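Local atomic coordinates of DNA-binding response regulator (Paenisporosarcina sp. TG-14, PDB entry 6JQS), a protein that probably binds DNA through a LuxR-type helix-turn-helix domain and regulates transcription as a GerE-type factor of a spore-forming bacterium. Residues T13-E18 against R44-N49; R17-L22 against K30-Q35. All coordinates share one frame; numbering follows the deposited sequence.

Contact 1 of 2, residues T13-E18 against R44-N49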
loop_
_atom_site.group_PDB
_atom_site.type_symbol
_atom_site.label_atom_id
_atom_site.label_comp_id
_atom_site.label_asym_id
_atom_site.label_seq_id
_atom_site.Cartn_x
_atom_site.Cartn_y
_atom_site.Cartn_z
ATOM N N THR A 13 3.735 7.467 4.486
ATOM C CA THR A 13 4.315 7.011 5.767
ATOM C C THR A 13 4.972 5.661 5.502
ATOM O O THR A 13 4.598 5.040 4.460
ATOM C CB THR A 13 3.242 6.900 6.866
ATOM O OG1 THR A 13 2.460 5.727 6.623
ATOM C CG2 THR A 13 2.351 8.123 6.913
ATOM N N GLY A 14 5.923 5.288 6.370
ATOM C CA GLY A 14 6.536 3.958 6.473
ATOM C C GLY A 14 5.478 2.865 6.482
ATOM O O GLY A 14 5.670 1.812 5.838
ATOM N N ARG A 15 4.372 3.078 7.199
ATOM C CA ARG A 15 3.327 2.036 7.315
ATOM C C ARG A 15 2.684 1.824 5.945
ATOM O O ARG A 15 2.583 0.673 5.591
ATOM C CB ARG A 15 2.290 2.392 8.381
ATOM C CG ARG A 15 1.160 1.383 8.446
ATOM C CD ARG A 15 0.562 1.306 9.829
ATOM N NE ARG A 15 1.354 0.479 10.738
ATOM C CZ ARG A 15 1.165 0.451 12.059
ATOM N NH1 ARG A 15 1.923 -0.313 12.834
ATOM N NH2 ARG A 15 0.227 1.211 12.605
ATOM N N GLU A 16 2.232 2.895 5.272
ATOM C CA GLU A 16 1.593 2.888 3.928
ATOM C C GLU A 16 2.551 2.203 2.941
ATOM O O GLU A 16 2.113 1.345 2.216
ATOM C CB GLU A 16 1.266 4.310 3.462
ATOM C CG GLU A 16 -0.015 4.946 4.041
ATOM C CD GLU A 16 -0.162 6.444 3.725
ATOM O OE1 GLU A 16 0.902 7.086 3.622
ATOM O OE2 GLU A 16 -1.332 6.969 3.479
ATOM N N ARG A 17 3.837 2.559 2.940
ATOM C CA ARG A 17 4.832 1.903 2.033
ATOM C C ARG A 17 4.924 0.408 2.350
ATOM O O ARG A 17 4.921 -0.394 1.425
ATOM C CB ARG A 17 6.225 2.544 2.155
ATOM C CG ARG A 17 7.256 1.905 1.227
ATOM C CD ARG A 17 8.691 2.426 1.381
ATOM N NE ARG A 17 8.739 3.868 1.203
ATOM C CZ ARG A 17 8.648 4.757 2.196
ATOM N NH1 ARG A 17 8.515 4.361 3.450
ATOM N NH2 ARG A 17 8.680 6.049 1.937
ATOM N N GLU A 18 4.931 0.010 3.617
ATOM C CA GLU A 18 5.013 -1.430 3.964
ATOM C C GLU A 18 3.745 -2.145 3.509
ATOM O O GLU A 18 3.840 -3.318 3.148
ATOM C CB GLU A 18 5.080 -1.737 5.459
ATOM C CG GLU A 18 6.347 -1.317 6.178
ATOM C CD GLU A 18 6.141 -1.481 7.684
ATOM O OE1 GLU A 18 5.967 -0.457 8.382
ATOM O OE2 GLU A 18 6.104 -2.645 8.144
ATOM N N ARG A 44 -7.185 -1.604 4.971
ATOM C CA ARG A 44 -8.104 -1.112 3.901
ATOM C C ARG A 44 -8.179 0.416 3.849
ATOM O O ARG A 44 -8.159 0.977 2.702
ATOM C CB ARG A 44 -9.487 -1.734 4.093
ATOM C CG ARG A 44 -9.541 -3.224 3.798
ATOM C CD ARG A 44 -10.986 -3.582 3.516
ATOM N NE ARG A 44 -11.173 -4.998 3.301
ATOM C CZ ARG A 44 -11.435 -5.897 4.248
ATOM N NH1 ARG A 44 -11.536 -5.545 5.524
ATOM N NH2 ARG A 44 -11.589 -7.165 3.901
ATOM N N ASN A 45 -8.330 1.092 4.995
ATOM C CA ASN A 45 -8.451 2.573 5.059
ATOM C C ASN A 45 -7.120 3.208 4.639
ATOM O O ASN A 45 -7.152 4.260 3.989
ATOM C CB ASN A 45 -8.966 3.069 6.408
ATOM C CG ASN A 45 -10.446 2.761 6.569
ATOM O OD1 ASN A 45 -11.208 2.911 5.626
ATOM N ND2 ASN A 45 -10.842 2.325 7.737
ATOM N N HIS A 46 -6.000 2.572 4.918
ATOM C CA HIS A 46 -4.682 3.119 4.485
ATOM C C HIS A 46 -4.567 3.083 2.953
ATOM O O HIS A 46 -4.039 4.030 2.346
ATOM C CB HIS A 46 -3.563 2.324 5.138
ATOM C CG HIS A 46 -3.138 2.836 6.463
ATOM N ND1 HIS A 46 -3.210 2.049 7.612
ATOM C CD2 HIS A 46 -2.651 4.036 6.843
ATOM C CE1 HIS A 46 -2.776 2.752 8.629
ATOM N NE2 HIS A 46 -2.476 3.974 8.194
ATOM N N ILE A 47 -4.952 1.958 2.379
ATOM C CA ILE A 47 -4.987 1.713 0.928
ATOM C C ILE A 47 -5.918 2.763 0.322
ATOM O O ILE A 47 -5.517 3.418 -0.685
ATOM C CB ILE A 47 -5.411 0.260 0.647
ATOM C CG1 ILE A 47 -4.324 -0.736 1.059
ATOM C CG2 ILE A 47 -5.815 0.114 -0.806
ATOM C CD1 ILE A 47 -4.789 -2.177 1.117
ATOM N N SER A 48 -7.124 2.951 0.876
ATOM C CA SER A 48 -8.078 3.944 0.303
ATOM C C SER A 48 -7.473 5.328 0.323
ATOM O O SER A 48 -7.621 6.076 -0.696
ATOM C CB SER A 48 -9.406 3.971 0.958
ATOM O OG SER A 48 -9.980 2.691 0.872
ATOM N N ASN A 49 -6.833 5.666 1.442
ATOM C CA ASN A 49 -6.211 6.993 1.609
ATOM C C ASN A 49 -5.123 7.187 0.553
ATOM O O ASN A 49 -5.005 8.303 0.028
ATOM C CB ASN A 49 -5.681 7.108 3.038
ATOM C CG ASN A 49 -5.494 8.534 3.484
ATOM O OD1 ASN A 49 -6.293 9.385 3.131
ATOM N ND2 ASN A 49 -4.462 8.772 4.271
#
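H46 carries most of this contact, its imidazole reaching from helix 40-54 to the first turn of helix 14-24, where it meets R15 and E16. R15 CG lies over one face of the ring, offset toward the rim, and the next methylene comes closest, R15 CD standing 3.8 Å from H46 CE1. With CG anti to the backbone N (chi1 176°) the R15 chain runs past the ring, then bends at chi3, and its guanidinium plane is steeply inclined to the imidazole. E16 approaches the same ring obliquely with its methylene, E16 CG to H46 CD2 being 4.0 Å.

One turn further on, N49 faces the E16 carboxylate, but N49 ND2 and E16 OE2 are 3.7 Å apart, a loose polar approach. The E16 carboxylate is held at the helix start, where N-cap T13 and E16 form a capping box. E16 OE1 accepts from T13 N at 3.0 Å through its anti lone pair. In return E16 N gives T13 OG1 a nearly straight bond (177°). E16 OE2 makes a weak hydrogen bond with T50 OG1, which also bonds to H46 O.

The two short helical segments cross almost perpendicularly, at -96°, with axes 10.1 Å apart. Beside this crossing, H46 and I47 of helix 40-54 also pack on I19 of helix 14-24, and I47 reaches T29 at the start of helix 29-36.

Contact 2 of 2, residues R17-L22 against K30-Q35; sequences REIFQL and KDISIQ
The pairing of helix 14-24 with helix 29-36 belongs to the four-helix LuxR-type DNA-binding domain, and I32 supplies its apolar centre, set against I19 and L22. The two branches of I32 have different tasks. Its longer branch lies along the base of L22, with I32 CG1 and I32 CD1 each 3.8 Å from L22 CB, and the terminal methyl also presses on the backbone, I32 CD1 to I19 O being 3.5 Å. The shorter branch, I32 CG2, meets I19 CG1 at 4.0 Å, the two isoleucine side chains crossing at about a right angle. This division follows from the first torsion of I32 (chi1 -64°), which sets CG1 anti to the carbonyl carbon and CG2 anti to the backbone N.

In LuxR-type domains the second and third helices make up the helix-turn-helix, here probably helices 29-36 and 40-54, so this contact would fasten the first helix of that unit to the helix before it. The segments run in largely opposing directions, 134° apart, with their axes 10.3 Å from each other, and I19 and I32 are the nearest pair along their backbones.

Toward the exposed edge, Q35 stretches its extended chain across L22. L22 CD1 lies 4.0 Å from Q35 CD, and Q35 NE2 is near both leucine methyls, a van der Waals contact of the amide with the leucine methyls. Y27, in the connection between the helices, packs on both I32 and Q35. On the far side of helix 29-36, S33 OG donates to K30 O at 2.7 Å, a carbonyl that also accepts from I34 N. F20 packs on A62, I63 and L66 of helix 59-68.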
loop_
_atom_site.group_PDB
_atom_site.type_symbol
_atom_site.label_atom_id
_atom_site.label_comp_id
_atom_site.label_asym_id
_atom_site.label_seq_id
_atom_site.Cartn_x
_atom_site.Cartn_y
_atom_site.Cartn_z
ATOM N N ARG A 17 3.837 2.559 2.940
ATOM C CA ARG A 17 4.832 1.903 2.033
ATOM C C ARG A 17 4.924 0.408 2.350
ATOM O O ARG A 17 4.921 -0.394 1.425
ATOM C CB ARG A 17 6.225 2.544 2.155
ATOM C CG ARG A 17 7.256 1.905 1.227
ATOM C CD ARG A 17 8.691 2.426 1.381
ATOM N NE ARG A 17 8.739 3.868 1.203
ATOM C CZ ARG A 17 8.648 4.757 2.196
ATOM N NH1 ARG A 17 8.515 4.361 3.450
ATOM N NH2 ARG A 17 8.680 6.049 1.937
ATOM N N GLU A 18 4.931 0.010 3.617
ATOM C CA GLU A 18 5.013 -1.430 3.964
ATOM C C GLU A 18 3.745 -2.145 3.509
ATOM O O GLU A 18 3.840 -3.318 3.148
ATOM C CB GLU A 18 5.080 -1.737 5.459
ATOM C CG GLU A 18 6.347 -1.317 6.178
ATOM C CD GLU A 18 6.141 -1.481 7.684
ATOM O OE1 GLU A 18 5.967 -0.457 8.382
ATOM O OE2 GLU A 18 6.104 -2.645 8.144
ATOM N N ILE A 19 2.573 -1.537 3.672
ATOM C CA ILE A 19 1.329 -2.182 3.175
ATOM C C ILE A 19 1.409 -2.452 1.655
ATOM O O ILE A 19 1.003 -3.567 1.210
ATOM C CB ILE A 19 0.087 -1.364 3.551
ATOM C CG1 ILE A 19 -0.169 -1.416 5.057
ATOM C CG2 ILE A 19 -1.099 -1.854 2.722
ATOM C CD1 ILE A 19 -1.120 -0.311 5.562
ATOM N N PHE A 20 1.776 -1.461 0.859
ATOM C CA PHE A 20 1.826 -1.591 -0.613
ATOM C C PHE A 20 2.966 -2.552 -1.008
ATOM O O PHE A 20 2.775 -3.245 -2.023
ATOM C CB PHE A 20 1.933 -0.235 -1.300
ATOM C CG PHE A 20 0.613 0.477 -1.415
ATOM C CD1 PHE A 20 -0.213 0.215 -2.483
ATOM C CD2 PHE A 20 0.109 1.245 -0.378
ATOM C CE1 PHE A 20 -1.496 0.737 -2.554
ATOM C CE2 PHE A 20 -1.170 1.802 -0.471
ATOM C CZ PHE A 20 -1.960 1.538 -1.554
ATOM N N GLN A 21 4.111 -2.561 -0.316
ATOM C CA GLN A 21 5.181 -3.573 -0.624
ATOM C C GLN A 21 4.632 -4.990 -0.429
ATOM O O GLN A 21 4.975 -5.873 -1.202
ATOM C CB GLN A 21 6.443 -3.337 0.217
ATOM C CG GLN A 21 7.631 -4.144 -0.298
ATOM C CD GLN A 21 8.002 -3.789 -1.730
ATOM O OE1 GLN A 21 8.595 -2.758 -2.008
ATOM N NE2 GLN A 21 7.517 -4.570 -2.671
ATOM N N LEU A 22 3.746 -5.225 0.538
ATOM C CA LEU A 22 3.118 -6.549 0.711
ATOM C C LEU A 22 2.050 -6.832 -0.333
ATOM O O LEU A 22 1.927 -8.025 -0.686
ATOM C CB LEU A 22 2.577 -6.723 2.149
ATOM C CG LEU A 22 3.625 -6.581 3.260
ATOM C CD1 LEU A 22 3.023 -6.910 4.625
ATOM C CD2 LEU A 22 4.835 -7.474 3.025
ATOM N N LYS A 30 -5.897 -9.256 4.905
ATOM C CA LYS A 30 -5.960 -10.088 6.133
ATOM C C LYS A 30 -4.561 -10.567 6.509
ATOM O O LYS A 30 -4.172 -10.293 7.630
ATOM C CB LYS A 30 -6.928 -11.260 5.970
ATOM C CG LYS A 30 -6.945 -12.221 7.150
ATOM C CD LYS A 30 -8.349 -12.678 7.508
ATOM C CE LYS A 30 -8.404 -13.354 8.864
ATOM N NZ LYS A 30 -7.672 -14.645 8.853
ATOM N N ASP A 31 -3.795 -11.140 5.572
ATOM C CA ASP A 31 -2.352 -11.471 5.778
ATOM C C ASP A 31 -1.580 -10.231 6.235
ATOM O O ASP A 31 -0.704 -10.347 7.130
ATOM C CB ASP A 31 -1.712 -12.063 4.510
ATOM C CG ASP A 31 -2.383 -13.316 3.952
ATOM O OD1 ASP A 31 -3.046 -14.038 4.750
ATOM O OD2 ASP A 31 -2.239 -13.569 2.714
ATOM N N ILE A 32 -1.793 -9.078 5.591
ATOM C CA ILE A 32 -1.001 -7.838 5.869
ATOM C C ILE A 32 -1.259 -7.396 7.329
ATOM O O ILE A 32 -0.320 -6.915 8.035
ATOM C CB ILE A 32 -1.357 -6.735 4.844
ATOM C CG1 ILE A 32 -0.975 -7.136 3.406
ATOM C CG2 ILE A 32 -0.719 -5.407 5.232
ATOM C CD1 ILE A 32 -1.152 -6.041 2.372
ATOM N N SER A 33 -2.512 -7.475 7.755
ATOM C CA SER A 33 -2.934 -6.959 9.081
ATOM C C SER A 33 -2.277 -7.825 10.167
ATOM O O SER A 33 -1.690 -7.249 11.101
ATOM C CB SER A 33 -4.422 -6.932 9.171
ATOM O OG SER A 33 -4.946 -8.227 9.104
ATOM N N ILE A 34 -2.283 -9.149 9.972
ATOM C CA ILE A 34 -1.558 -10.135 10.830
ATOM C C ILE A 34 -0.069 -9.749 10.871
ATOM O O ILE A 34 0.415 -9.414 11.957
ATOM C CB ILE A 34 -1.816 -11.575 10.348
ATOM C CG1 ILE A 34 -3.277 -11.965 10.596
ATOM C CG2 ILE A 34 -0.843 -12.553 10.990
ATOM C CD1 ILE A 34 -3.677 -13.309 10.034
ATOM N N GLN A 35 0.626 -9.712 9.734
ATOM C CA GLN A 35 2.086 -9.429 9.718
ATOM C C GLN A 35 2.421 -8.092 10.387
ATOM O O GLN A 35 3.439 -8.048 11.075
ATOM C CB GLN A 35 2.655 -9.421 8.304
ATOM C CG GLN A 35 4.177 -9.363 8.321
ATOM C CD GLN A 35 4.771 -9.669 6.972
ATOM O OE1 GLN A 35 4.240 -10.475 6.209
ATOM N NE2 GLN A 35 5.867 -8.997 6.663
#

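How the contacts relate
From the N terminus the chain enters helix 14-24, which serves both contacts and whose R17 and E18 lie in the first segment of each. Contact 2 closes the shorter loop, bringing helix 29-36 back against the later part of that helix after seven residues, 23-29, only four of them (25-28) between the helices. Contact 1 closes the longer one: its 25 intervening residues include all of 30-35, and helix 40-54 returns to the helix's first turn. The smaller loop, 23-29, nests within the larger, 19-43. I19 joins them in space, packing on H46 and I47, while F20 touches I47. Helix 14-24 is thereby bound to both helices of the probable helix-turn-helix.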